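Local coordinates for protein putative tetR-family transcriptional regulator (Streptomyces coelicolor, PDB 3FIW) that probably binds DNA at cis-regulatory sites and acts as a transcriptional regulator of the TetR family, most likely a repressor, at residues M25-L38 / Y65-A79. Residues are numbered along the deposited sequence; the frame is centred on the assembly and turned at random.
Sequences MNRETVITEALDLL and YFRTKRDLLTAMAQA
Val30 CG2 sits over one face of the Tyr65 ring, 4.3 Å from its centroid, a CH-pi contact; in plane at that ring's edge, a water donates to Met25 O and bonds weakly to Tyr65 OH at 3.4 Å. The Phe66 ring is sandwiched within its own segment between Leu72 CA and Tyr65 CB, and turns its edge to helix 27-38, where Val30 CG1 and Ile31 CD1 lie in its plane and Ile31 CG1 is 3.5 Å from Phe66 CZ. Arg27 leaves the helix with CG anti to the backbone N and bends at chi3 (-142°), bringing NH1 within 3.1 Å of Phe66 CE1 at the ring edge; the CE1-CZ corner lies over one guanidinium face, the planes 64° apart. With an alanine in place of Tyr65, Val30 CG2 would probably lose its ring face, and a gap would open beside the helix start. Further along, Ala34 CB meets Met76 CG at 3.7 Å, and Ala79 CB presses on Ile31 CG2. The axes cross at -86°, joining the domain's first helix to the one following the predicted helix-turn-helix, whose end holds Tyr65 and Phe66. Leu51 also touches Val30, and Leu120 packs on Met76. Without direct hydrogen bonds or salt bridges, the union rests mainly on apolar and aromatic surfaces, with Arg27 and the water at the margin.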
loop_
_atom_site.group_PDB
_atom_site.type_symbol
_atom_site.label_atom_id
_atom_site.label_comp_id
_atom_site.label_asym_id
_atom_site.label_seq_id
_atom_site.Cartn_x
_atom_site.Cartn_y
_atom_site.Cartn_z
HETATM N N MSE A 25 -29.719 -5.102 -19.615
HETATM C CA MSE A 25 -29.284 -4.915 -18.221
HETATM C C MSE A 25 -29.024 -6.206 -17.442
HETATM O O MSE A 25 -29.853 -7.112 -17.393
HETATM C CB MSE A 25 -30.189 -3.939 -17.466
HETATM C CG MSE A 25 -29.971 -2.506 -17.915
HETATM SE SE MSE A 25 -28.265 -1.754 -17.332
HETATM C CE MSE A 25 -26.920 -2.683 -18.426
ATOM N N ASN A 26 -27.871 -6.238 -16.788
ATOM C CA ASN A 26 -27.196 -7.467 -16.462
ATOM C C ASN A 26 -26.170 -7.032 -15.410
ATOM O O ASN A 26 -25.591 -5.942 -15.533
ATOM C CB ASN A 26 -26.579 -7.938 -17.783
ATOM C CG ASN A 26 -25.823 -9.234 -17.686
ATOM O OD1 ASN A 26 -25.807 -10.021 -18.648
ATOM N ND2 ASN A 26 -25.118 -9.442 -16.574
ATOM N N ARG A 27 -25.979 -7.815 -14.352
ATOM C CA ARG A 27 -25.019 -7.422 -13.308
ATOM C C ARG A 27 -23.574 -7.325 -13.842
ATOM O O ARG A 27 -22.949 -6.270 -13.722
ATOM C CB ARG A 27 -25.111 -8.347 -12.093
ATOM C CG ARG A 27 -24.178 -7.992 -10.972
ATOM C CD ARG A 27 -24.366 -8.938 -9.799
ATOM N NE ARG A 27 -24.248 -8.221 -8.524
ATOM C CZ ARG A 27 -23.123 -8.073 -7.812
ATOM N NH1 ARG A 27 -23.167 -7.398 -6.672
ATOM N NH2 ARG A 27 -21.956 -8.604 -8.200
ATOM N N GLU A 28 -23.074 -8.405 -14.449
ATOM C CA GLU A 28 -21.680 -8.463 -14.980
ATOM C C GLU A 28 -21.341 -7.289 -15.928
ATOM O O GLU A 28 -20.284 -6.680 -15.809
ATOM C CB GLU A 28 -21.347 -9.829 -15.622
ATOM C CG GLU A 28 -22.427 -10.364 -16.604
ATOM C CD GLU A 28 -22.187 -11.811 -17.108
ATOM O OE1 GLU A 28 -22.427 -12.043 -18.328
ATOM O OE2 GLU A 28 -21.773 -12.691 -16.295
ATOM N N THR A 29 -22.282 -6.991 -16.820
ATOM C CA THR A 29 -22.363 -5.799 -17.657
ATOM C C THR A 29 -22.228 -4.503 -16.913
ATOM O O THR A 29 -21.510 -3.632 -17.347
ATOM C CB THR A 29 -23.769 -5.773 -18.359
ATOM O OG1 THR A 29 -23.915 -6.981 -19.091
ATOM C CG2 THR A 29 -24.015 -4.522 -19.289
ATOM N N VAL A 30 -22.994 -4.321 -15.845
ATOM C CA VAL A 30 -22.890 -3.085 -15.080
ATOM C C VAL A 30 -21.487 -2.946 -14.488
ATOM O O VAL A 30 -20.891 -1.869 -14.546
ATOM C CB VAL A 30 -23.994 -2.964 -14.010
ATOM C CG1 VAL A 30 -23.728 -1.803 -13.076
ATOM C CG2 VAL A 30 -25.333 -2.762 -14.683
ATOM N N ILE A 31 -20.976 -4.050 -13.933
ATOM C CA ILE A 31 -19.716 -4.069 -13.237
ATOM C C ILE A 31 -18.584 -3.817 -14.224
ATOM O O ILE A 31 -17.624 -3.142 -13.910
ATOM C CB ILE A 31 -19.507 -5.422 -12.453
ATOM C CG1 ILE A 31 -20.497 -5.551 -11.293
ATOM C CG2 ILE A 31 -18.097 -5.517 -11.920
ATOM C CD1 ILE A 31 -20.760 -6.996 -10.795
ATOM N N THR A 32 -18.704 -4.365 -15.425
ATOM C CA THR A 32 -17.686 -4.223 -16.461
ATOM C C THR A 32 -17.659 -2.795 -16.934
ATOM O O THR A 32 -16.590 -2.209 -17.164
ATOM C CB THR A 32 -17.986 -5.192 -17.645
ATOM O OG1 THR A 32 -17.723 -6.539 -17.211
ATOM C CG2 THR A 32 -17.104 -4.879 -18.847
ATOM N N GLU A 33 -18.853 -2.224 -17.036
ATOM C CA GLU A 33 -19.015 -0.827 -17.376
ATOM C C GLU A 33 -18.495 0.124 -16.272
ATOM O O GLU A 33 -18.025 1.234 -16.562
ATOM C CB GLU A 33 -20.481 -0.570 -17.690
ATOM C CG GLU A 33 -20.697 0.590 -18.648
ATOM C CD GLU A 33 -20.199 0.333 -20.077
ATOM O OE1 GLU A 33 -20.337 -0.798 -20.618
ATOM O OE2 GLU A 33 -19.671 1.301 -20.655
ATOM N N ALA A 34 -18.549 -0.339 -15.027
ATOM C CA ALA A 34 -18.095 0.450 -13.888
ATOM C C ALA A 34 -16.566 0.531 -13.873
ATOM O O ALA A 34 -15.965 1.614 -13.657
ATOM C CB ALA A 34 -18.625 -0.190 -12.610
ATOM N N LEU A 35 -15.941 -0.618 -14.143
ATOM C CA LEU A 35 -14.496 -0.727 -14.246
ATOM C C LEU A 35 -13.945 0.069 -15.430
ATOM O O LEU A 35 -12.838 0.644 -15.323
ATOM C CB LEU A 35 -14.092 -2.182 -14.342
ATOM C CG LEU A 35 -14.253 -3.044 -13.066
ATOM C CD1 LEU A 35 -13.814 -4.458 -13.333
ATOM C CD2 LEU A 35 -13.486 -2.480 -11.904
ATOM N N ASP A 36 -14.690 0.099 -16.538
ATOM C CA ASP A 36 -14.341 0.956 -17.656
ATOM C C ASP A 36 -14.459 2.422 -17.305
ATOM O O ASP A 36 -13.584 3.211 -17.687
ATOM C CB ASP A 36 -15.195 0.684 -18.891
ATOM C CG ASP A 36 -14.847 -0.637 -19.573
ATOM O OD1 ASP A 36 -13.868 -1.345 -19.183
ATOM O OD2 ASP A 36 -15.588 -0.963 -20.521
ATOM N N LEU A 37 -15.527 2.778 -16.588
ATOM C CA LEU A 37 -15.716 4.124 -16.039
ATOM C C LEU A 37 -14.567 4.543 -15.122
ATOM O O LEU A 37 -14.090 5.690 -15.195
ATOM C CB LEU A 37 -17.047 4.240 -15.274
ATOM C CG LEU A 37 -17.379 5.663 -14.756
ATOM C CD1 LEU A 37 -17.720 6.615 -15.880
ATOM C CD2 LEU A 37 -18.505 5.634 -13.733
ATOM N N LEU A 38 -14.141 3.615 -14.263
ATOM C CA LEU A 38 -13.010 3.803 -13.392
ATOM C C LEU A 38 -11.779 4.134 -14.207
ATOM O O LEU A 38 -11.054 5.074 -13.853
ATOM C CB LEU A 38 -12.768 2.551 -12.551
ATOM C CG LEU A 38 -11.465 2.459 -11.721
ATOM C CD1 LEU A 38 -11.358 3.526 -10.631
ATOM C CD2 LEU A 38 -11.299 1.013 -11.146
ATOM N N TYR A 65 -29.248 -3.311 -8.643
ATOM C CA TYR A 65 -27.930 -3.976 -8.642
ATOM C C TYR A 65 -27.072 -3.671 -7.403
ATOM O O TYR A 65 -26.440 -4.570 -6.839
ATOM C CB TYR A 65 -27.126 -3.576 -9.888
ATOM C CG TYR A 65 -27.792 -4.044 -11.151
ATOM C CD1 TYR A 65 -27.740 -5.389 -11.531
ATOM C CD2 TYR A 65 -28.545 -3.167 -11.917
ATOM C CE1 TYR A 65 -28.387 -5.821 -12.676
ATOM C CE2 TYR A 65 -29.167 -3.576 -13.022
ATOM C CZ TYR A 65 -29.078 -4.897 -13.407
ATOM O OH TYR A 65 -29.747 -5.282 -14.513
ATOM N N PHE A 66 -27.025 -2.401 -7.009
ATOM C CA PHE A 66 -26.132 -1.954 -5.964
ATOM C C PHE A 66 -26.838 -0.945 -5.154
ATOM O O PHE A 66 -27.076 0.178 -5.593
ATOM C CB PHE A 66 -24.845 -1.367 -6.574
ATOM C CG PHE A 66 -24.118 -2.346 -7.422
ATOM C CD1 PHE A 66 -23.669 -3.565 -6.873
ATOM C CD2 PHE A 66 -23.940 -2.115 -8.769
ATOM C CE1 PHE A 66 -23.033 -4.513 -7.668
ATOM C CE2 PHE A 66 -23.279 -3.051 -9.573
ATOM C CZ PHE A 66 -22.842 -4.258 -9.016
ATOM N N ARG A 67 -27.203 -1.370 -3.963
ATOM C CA ARG A 67 -28.063 -0.593 -3.088
ATOM C C ARG A 67 -27.320 0.673 -2.700
ATOM O O ARG A 67 -27.951 1.728 -2.507
ATOM C CB ARG A 67 -28.341 -1.404 -1.850
ATOM C CG ARG A 67 -29.672 -1.252 -1.218
ATOM C CD ARG A 67 -29.591 -1.848 0.159
ATOM N NE ARG A 67 -30.757 -2.662 0.503
ATOM C CZ ARG A 67 -30.925 -3.950 0.153
ATOM N NH1 ARG A 67 -30.004 -4.582 -0.577
ATOM N NH2 ARG A 67 -32.023 -4.614 0.522
ATOM N N THR A 68 -25.980 0.564 -2.625
ATOM C CA THR A 68 -25.104 1.634 -2.146
ATOM C C THR A 68 -23.878 1.698 -3.000
ATOM O O THR A 68 -23.570 0.744 -3.681
ATOM C CB THR A 68 -24.636 1.364 -0.697
ATOM O OG1 THR A 68 -24.123 0.026 -0.637
ATOM C CG2 THR A 68 -25.810 1.463 0.263
ATOM N N LYS A 69 -23.204 2.842 -2.978
ATOM C CA LYS A 69 -21.893 3.022 -3.599
ATOM C C LYS A 69 -20.874 2.061 -3.002
ATOM O O LYS A 69 -20.071 1.490 -3.728
ATOM C CB LYS A 69 -21.376 4.444 -3.385
ATOM C CG LYS A 69 -20.194 4.844 -4.304
ATOM C CD LYS A 69 -19.378 5.938 -3.601
ATOM C CE LYS A 69 -18.728 6.952 -4.554
ATOM N NZ LYS A 69 -17.489 6.461 -5.221
ATOM N N ARG A 70 -20.905 1.883 -1.683
ATOM C CA ARG A 70 -20.112 0.831 -1.044
ATOM C C ARG A 70 -20.247 -0.512 -1.765
ATOM O O ARG A 70 -19.243 -1.150 -2.023
ATOM C CB ARG A 70 -20.468 0.692 0.456
ATOM C CG ARG A 70 -19.545 -0.257 1.289
ATOM C CD ARG A 70 -20.078 -0.523 2.755
ATOM N NE ARG A 70 -21.147 -1.546 2.763
ATOM C CZ ARG A 70 -22.470 -1.303 2.855
ATOM N NH1 ARG A 70 -22.942 -0.051 2.986
ATOM N NH2 ARG A 70 -23.333 -2.332 2.821
ATOM N N ASP A 71 -21.470 -0.960 -2.060
ATOM C CA ASP A 71 -21.685 -2.290 -2.681
ATOM C C ASP A 71 -21.194 -2.381 -4.151
ATOM O O ASP A 71 -20.781 -3.444 -4.613
ATOM C CB ASP A 71 -23.156 -2.694 -2.661
ATOM C CG ASP A 71 -23.698 -2.858 -1.278
ATOM O OD1 ASP A 71 -22.938 -2.764 -0.318
ATOM O OD2 ASP A 71 -24.914 -3.050 -1.143
ATOM N N LEU A 72 -21.313 -1.251 -4.861
ATOM C CA LEU A 72 -20.779 -1.086 -6.194
ATOM C C LEU A 72 -19.255 -1.275 -6.188
ATOM O O LEU A 72 -18.736 -2.114 -6.907
ATOM C CB LEU A 72 -21.154 0.310 -6.736
ATOM C CG LEU A 72 -20.494 0.604 -8.080
ATOM C CD1 LEU A 72 -20.966 -0.412 -9.177
ATOM C CD2 LEU A 72 -20.739 2.048 -8.488
ATOM N N LEU A 73 -18.544 -0.492 -5.374
ATOM C CA LEU A 73 -17.087 -0.672 -5.173
ATOM C C LEU A 73 -16.610 -2.099 -4.843
ATOM O O LEU A 73 -15.645 -2.559 -5.430
ATOM C CB LEU A 73 -16.570 0.320 -4.115
ATOM C CG LEU A 73 -16.687 1.794 -4.562
ATOM C CD1 LEU A 73 -16.093 2.684 -3.514
ATOM C CD2 LEU A 73 -16.032 2.099 -5.923
ATOM N N THR A 74 -17.253 -2.757 -3.873
ATOM C CA THR A 74 -16.945 -4.126 -3.451
ATOM C C THR A 74 -17.007 -5.027 -4.650
ATOM O O THR A 74 -16.101 -5.796 -4.864
ATOM C CB THR A 74 -17.941 -4.603 -2.346
ATOM O OG1 THR A 74 -17.782 -3.768 -1.207
ATOM C CG2 THR A 74 -17.732 -6.068 -1.878
ATOM N N ALA A 75 -18.097 -4.935 -5.412
ATOM C CA ALA A 75 -18.278 -5.641 -6.663
ATOM C C ALA A 75 -17.225 -5.336 -7.708
ATOM O O ALA A 75 -16.795 -6.253 -8.394
ATOM C CB ALA A 75 -19.673 -5.388 -7.249
HETATM N N MSE A 76 -16.866 -4.057 -7.872
HETATM C CA MSE A 76 -15.815 -3.685 -8.804
HETATM C C MSE A 76 -14.475 -4.296 -8.376
HETATM O O MSE A 76 -13.742 -4.810 -9.213
HETATM C CB MSE A 76 -15.710 -2.163 -8.900
HETATM C CG MSE A 76 -16.865 -1.481 -9.651
HETATM SE SE MSE A 76 -16.914 0.391 -9.305
HETATM C CE MSE A 76 -15.147 0.890 -10.008
ATOM N N ALA A 77 -14.180 -4.273 -7.065
ATOM C CA ALA A 77 -12.896 -4.754 -6.538
ATOM C C ALA A 77 -12.738 -6.277 -6.759
ATOM O O ALA A 77 -11.643 -6.749 -7.101
ATOM C CB ALA A 77 -12.750 -4.399 -5.053
ATOM N N GLN A 78 -13.841 -7.011 -6.570
ATOM C CA GLN A 78 -13.855 -8.425 -6.745
ATOM C C GLN A 78 -13.658 -8.780 -8.222
ATOM O O GLN A 78 -12.816 -9.628 -8.539
ATOM C CB GLN A 78 -15.148 -9.045 -6.189
ATOM C CG GLN A 78 -15.108 -10.610 -6.169
ATOM C CD GLN A 78 -14.218 -11.144 -5.026
ATOM O OE1 GLN A 78 -14.211 -10.585 -3.933
ATOM N NE2 GLN A 78 -13.489 -12.209 -5.271
ATOM N N ALA A 79 -14.438 -8.157 -9.121
ATOM C CA ALA A 79 -14.317 -8.387 -10.591
ATOM C C ALA A 79 -12.904 -8.035 -11.078
ATOM O O ALA A 79 -12.384 -8.654 -11.988
ATOM C CB ALA A 79 -15.337 -7.570 -11.312
HETATM O O HOH W 1 -29.871 -8.642 -15.018
#